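Local coordinates for protein aromatic amino acid beta-eliminating lyase/threonine aldolase (Exiguobacterium sibiricum, PDB 3LWS) that belongs to the beta-eliminating lyase family of pyridoxal-phosphate-dependent proteins and carries the cofactor covalently bound to a lysine, at residues A[304-307]-A[308-312]; A[349-352]-A[353-356]. All blocks are in the same frame, centred on the assembly; numbering follows the deposited sequence.

Contact 1 of 2, residues A[304-307]-A[308-312]; sequences KLEQ and VQEET
Q307 and E311 sit one helical turn apart. Their side chains run side by side and point the same way. Q307 CG is anti to the backbone N (chi1 -173°), and the extended chain stands out from the helix. E311, with CG anti to its carbonyl carbon, leans back alongside it. E311 OE2 packs close to Q307 CG, at 3.0 Å. Q307 NE2 also gives E311 OE2 a weak hydrogen bond at 3.3 Å. That bond is strongly bent (125° at the hydrogen), and the amide and carboxylate planes are nearly perpendicular. The stronger partner of E311 lies elsewhere: OE1 makes a salt bridge with R351.

V308 bonds to the turn before it: V308 N donates to K304 O at 3.0 Å. V308 CG2 leans on K304 O, at 3.3 Å. These are i to i+4 contacts within helix 298-312. The helix belongs to the C-terminal part of this PLP-dependent chain, which also holds the four-stranded antiparallel sheet. It packs against helix 4-10, with L305 on L5, and helix 342-355 covers V308 through A355.

E306 and E310 also lie side by side. E310 OE2 touches E306 CG at 3.2 Å and comes within 3.5 Å of E306 OE2. The carboxylate planes are 32° apart. Two like charges so close would probably raise the pKa of one of them. R4 packs on E306. At the end of the segment, T312 OG1 bonds to V308 O at 2.9 Å. T312 N reaches that oxygen from the other face of its plane.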
loop_
_atom_site.group_PDB
_atom_site.type_symbol
_atom_site.label_atom_id
_atom_site.label_comp_id
_atom_site.label_asym_id
_atom_site.label_seq_id
_atom_site.Cartn_x
_atom_site.Cartn_y
_atom_site.Cartn_z
ATOM N N LYS A 304 -11.031 -11.659 -36.279
ATOM C CA LYS A 304 -9.832 -11.893 -37.095
ATOM C C LYS A 304 -8.653 -12.257 -36.186
ATOM O O LYS A 304 -7.973 -13.272 -36.394
ATOM C CB LYS A 304 -9.478 -10.670 -37.934
ATOM C CG LYS A 304 -10.492 -10.331 -38.994
ATOM C CD LYS A 304 -10.048 -9.158 -39.860
ATOM C CE LYS A 304 -11.124 -8.807 -40.899
ATOM N NZ LYS A 304 -10.939 -7.435 -41.454
ATOM N N LEU A 305 -8.453 -11.424 -35.168
ATOM C CA LEU A 305 -7.395 -11.605 -34.191
ATOM C C LEU A 305 -7.552 -12.901 -33.422
ATOM O O LEU A 305 -6.562 -13.592 -33.191
ATOM C CB LEU A 305 -7.347 -10.412 -33.217
ATOM C CG LEU A 305 -6.888 -9.088 -33.835
ATOM C CD1 LEU A 305 -7.169 -7.952 -32.864
ATOM C CD2 LEU A 305 -5.381 -9.115 -34.255
ATOM N N GLU A 306 -8.792 -13.203 -33.015
ATOM C CA GLU A 306 -9.127 -14.432 -32.333
ATOM C C GLU A 306 -8.585 -15.625 -33.130
ATOM O O GLU A 306 -7.860 -16.429 -32.610
ATOM C CB GLU A 306 -10.659 -14.576 -32.189
ATOM C CG GLU A 306 -11.116 -15.948 -31.630
ATOM C CD GLU A 306 -12.626 -16.182 -31.660
ATOM O OE1 GLU A 306 -13.246 -16.108 -32.759
ATOM O OE2 GLU A 306 -13.186 -16.473 -30.591
ATOM N N GLN A 307 -8.964 -15.711 -34.400
ATOM C CA GLN A 307 -8.568 -16.814 -35.255
ATOM C C GLN A 307 -7.035 -16.892 -35.331
ATOM O O GLN A 307 -6.445 -17.909 -34.966
ATOM C CB GLN A 307 -9.196 -16.651 -36.636
ATOM C CG GLN A 307 -8.959 -17.851 -37.544
ATOM C CD GLN A 307 -9.658 -17.762 -38.903
ATOM O OE1 GLN A 307 -9.975 -16.678 -39.400
ATOM N NE2 GLN A 307 -9.874 -18.911 -39.519
ATOM N N VAL A 308 -6.411 -15.781 -35.712
ATOM C CA VAL A 308 -4.941 -15.672 -35.768
ATOM C C VAL A 308 -4.290 -16.206 -34.511
ATOM O O VAL A 308 -3.380 -17.048 -34.585
ATOM C CB VAL A 308 -4.489 -14.197 -35.997
ATOM C CG1 VAL A 308 -3.006 -14.017 -35.725
ATOM C CG2 VAL A 308 -4.832 -13.729 -37.411
ATOM N N GLN A 309 -4.789 -15.760 -33.360
ATOM C CA GLN A 309 -4.200 -16.093 -32.078
ATOM C C GLN A 309 -4.441 -17.540 -31.676
ATOM O O GLN A 309 -3.503 -18.210 -31.223
ATOM C CB GLN A 309 -4.616 -15.077 -30.977
ATOM C CG GLN A 309 -4.038 -13.696 -31.294
ATOM C CD GLN A 309 -4.356 -12.568 -30.334
ATOM O OE1 GLN A 309 -3.608 -11.599 -30.305
ATOM N NE2 GLN A 309 -5.436 -12.675 -29.556
ATOM N N GLU A 310 -5.668 -18.033 -31.874
ATOM C CA GLU A 310 -6.007 -19.435 -31.586
ATOM C C GLU A 310 -5.050 -20.358 -32.301
ATOM O O GLU A 310 -4.461 -21.227 -31.679
ATOM C CB GLU A 310 -7.448 -19.771 -32.021
ATOM C CG GLU A 310 -8.513 -19.303 -31.045
ATOM C CD GLU A 310 -9.943 -19.419 -31.605
ATOM O OE1 GLU A 310 -10.121 -19.833 -32.785
ATOM O OE2 GLU A 310 -10.883 -19.089 -30.848
ATOM N N GLU A 311 -4.876 -20.115 -33.598
ATOM C CA GLU A 311 -4.124 -20.998 -34.471
ATOM C C GLU A 311 -2.634 -20.970 -34.199
ATOM O O GLU A 311 -2.025 -22.041 -34.066
ATOM C CB GLU A 311 -4.360 -20.644 -35.934
ATOM C CG GLU A 311 -5.759 -20.997 -36.419
ATOM C CD GLU A 311 -6.030 -20.489 -37.804
ATOM O OE1 GLU A 311 -5.054 -20.282 -38.564
ATOM O OE2 GLU A 311 -7.212 -20.279 -38.139
ATOM N N THR A 312 -2.047 -19.769 -34.151
ATOM C CA THR A 312 -0.588 -19.628 -33.966
ATOM C C THR A 312 -0.135 -19.834 -32.515
ATOM O O THR A 312 0.977 -20.290 -32.269
ATOM C CB THR A 312 -0.073 -18.276 -34.463
ATOM O OG1 THR A 312 -0.597 -17.209 -33.657
ATOM C CG2 THR A 312 -0.454 -18.068 -35.915
#

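Contact 2 of 2, residues A[349-352]-A[353-356]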
loop_
_atom_site.group_PDB
_atom_site.type_symbol
_atom_site.label_atom_id
_atom_site.label_comp_id
_atom_site.label_asym_id
_atom_site.label_seq_id
_atom_site.Cartn_x
_atom_site.Cartn_y
_atom_site.Cartn_z
ATOM N N PHE A 349 3.257 -13.623 -37.972
ATOM C CA PHE A 349 3.064 -12.470 -38.808
ATOM C C PHE A 349 2.533 -12.808 -40.195
ATOM O O PHE A 349 1.799 -12.008 -40.776
ATOM C CB PHE A 349 4.333 -11.597 -38.868
ATOM C CG PHE A 349 4.384 -10.546 -37.777
ATOM C CD1 PHE A 349 3.535 -9.458 -37.830
ATOM C CD2 PHE A 349 5.250 -10.665 -36.697
ATOM C CE1 PHE A 349 3.544 -8.486 -36.850
ATOM C CE2 PHE A 349 5.255 -9.696 -35.700
ATOM C CZ PHE A 349 4.405 -8.615 -35.778
ATOM N N ALA A 350 2.884 -13.969 -40.748
ATOM C CA ALA A 350 2.284 -14.380 -42.038
ATOM C C ALA A 350 0.783 -14.666 -41.839
ATOM O O ALA A 350 -0.070 -14.246 -42.644
ATOM C CB ALA A 350 3.007 -15.611 -42.614
ATOM N N ARG A 351 0.469 -15.353 -40.741
ATOM C CA ARG A 351 -0.923 -15.630 -40.414
ATOM C C ARG A 351 -1.722 -14.363 -40.134
ATOM O O ARG A 351 -2.888 -14.261 -40.548
ATOM C CB ARG A 351 -1.046 -16.588 -39.238
ATOM C CG ARG A 351 -2.504 -17.049 -38.990
ATOM C CD ARG A 351 -3.143 -17.797 -40.203
ATOM N NE ARG A 351 -4.592 -17.955 -40.020
ATOM C CZ ARG A 351 -5.522 -17.074 -40.403
ATOM N NH1 ARG A 351 -5.198 -15.945 -41.038
ATOM N NH2 ARG A 351 -6.801 -17.329 -40.156
ATOM N N LEU A 352 -1.099 -13.408 -39.449
ATOM C CA LEU A 352 -1.698 -12.107 -39.219
ATOM C C LEU A 352 -1.848 -11.380 -40.554
ATOM O O LEU A 352 -2.893 -10.799 -40.826
ATOM C CB LEU A 352 -0.882 -11.288 -38.203
ATOM C CG LEU A 352 -1.406 -9.872 -37.916
ATOM C CD1 LEU A 352 -2.804 -9.923 -37.262
ATOM C CD2 LEU A 352 -0.407 -9.096 -37.073
ATOM N N ARG A 353 -0.821 -11.444 -41.409
ATOM C CA ARG A 353 -0.902 -10.870 -42.764
ATOM C C ARG A 353 -2.066 -11.444 -43.583
ATOM O O ARG A 353 -2.729 -10.708 -44.305
ATOM C CB ARG A 353 0.422 -11.051 -43.537
ATOM C CG ARG A 353 1.275 -9.794 -43.603
ATOM C CD ARG A 353 2.541 -9.931 -44.471
ATOM N NE ARG A 353 3.694 -10.299 -43.662
ATOM C CZ ARG A 353 4.225 -11.513 -43.549
ATOM N NH1 ARG A 353 3.789 -12.548 -44.244
ATOM N NH2 ARG A 353 5.245 -11.681 -42.740
ATOM N N GLN A 354 -2.309 -12.747 -43.453
ATOM C CA GLN A 354 -3.478 -13.382 -44.095
ATOM C C GLN A 354 -4.830 -12.803 -43.609
ATOM O O GLN A 354 -5.769 -12.774 -44.366
ATOM C CB GLN A 354 -3.493 -14.904 -43.861
ATOM C CG GLN A 354 -2.690 -15.744 -44.834
ATOM C CD GLN A 354 -2.910 -17.258 -44.613
ATOM O OE1 GLN A 354 -3.754 -17.685 -43.809
ATOM N NE2 GLN A 354 -2.151 -18.064 -45.339
ATOM N N ALA A 355 -4.918 -12.379 -42.346
ATOM C CA ALA A 355 -6.143 -11.762 -41.807
ATOM C C ALA A 355 -6.401 -10.334 -42.272
ATOM O O ALA A 355 -7.552 -9.918 -42.312
ATOM C CB ALA A 355 -6.140 -11.806 -40.290
ATOM N N PHE A 356 -5.360 -9.583 -42.620
ATOM C CA PHE A 356 -5.494 -8.150 -42.923
ATOM C C PHE A 356 -4.990 -7.733 -44.310
ATOM O O PHE A 356 -5.190 -8.429 -45.310
ATOM C CB PHE A 356 -4.749 -7.349 -41.853
ATOM C CG PHE A 356 -5.404 -7.409 -40.510
ATOM C CD1 PHE A 356 -5.090 -8.416 -39.603
ATOM C CD2 PHE A 356 -6.366 -6.486 -40.166
ATOM C CE1 PHE A 356 -5.712 -8.482 -38.353
ATOM C CE2 PHE A 356 -6.998 -6.547 -38.935
ATOM C CZ PHE A 356 -6.683 -7.542 -38.036
#
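R353 is bent at chi3 (-94°), which folds its guanidinium back over the preceding turn. F349 O lies 3.7 Å above the guanidinium plane of R353, over its centre. R353 NH1 touches A350 CB at 3.6 Å. L352 CG is anti to the backbone N (chi1 178°), and L352 CD1 then meets F356 CE1 at 3.4 Å. It reaches the ring obliquely.

R351 and Q354 cross at about a right angle. Q354 OE1 lies over one face of the R351 guanidinium, and R351 NH1 packs on Q354 CB at 3.5 Å. R351 NE is already taken by the salt bridge to E311.

Residues 349-353 belong to the last helix of the chain, 342-355, in the C-terminal region of an aminotransferase-like PLP fold. L352 packs on F272, and F349 meets F316 edge-to-face.

The backbone bonds weaken along the segment. R353 N donates to F349 O at 2.8 Å, and Q354 N to A350 O is equally short. A355 N instead shares itself weakly between R351 O and L352 O. F356 N makes a weak bond to L352 O at 3.3 Å, and the F356 ring packs against F294.

Contact 1 comes first along the chain and closes before contact 2 opens. It lies on helix 298-312, and contact 2 on the final helix 342-355. Strands 321-322 and 326-332 of the four-stranded antiparallel sheet come between them in sequence. In space the two contacts are neighbours, with centres about 10 Å apart and on the same side of the chain's centre. The helices meet directly. The E311-R351 salt bridge is the polar tie. Around it T312 CG2 packs on R351 CB at 3.7 Å, K304 CD lies 3.6 Å from A355 O, and L305 packs on L352. Together they tie the chain's last helix to the preceding one.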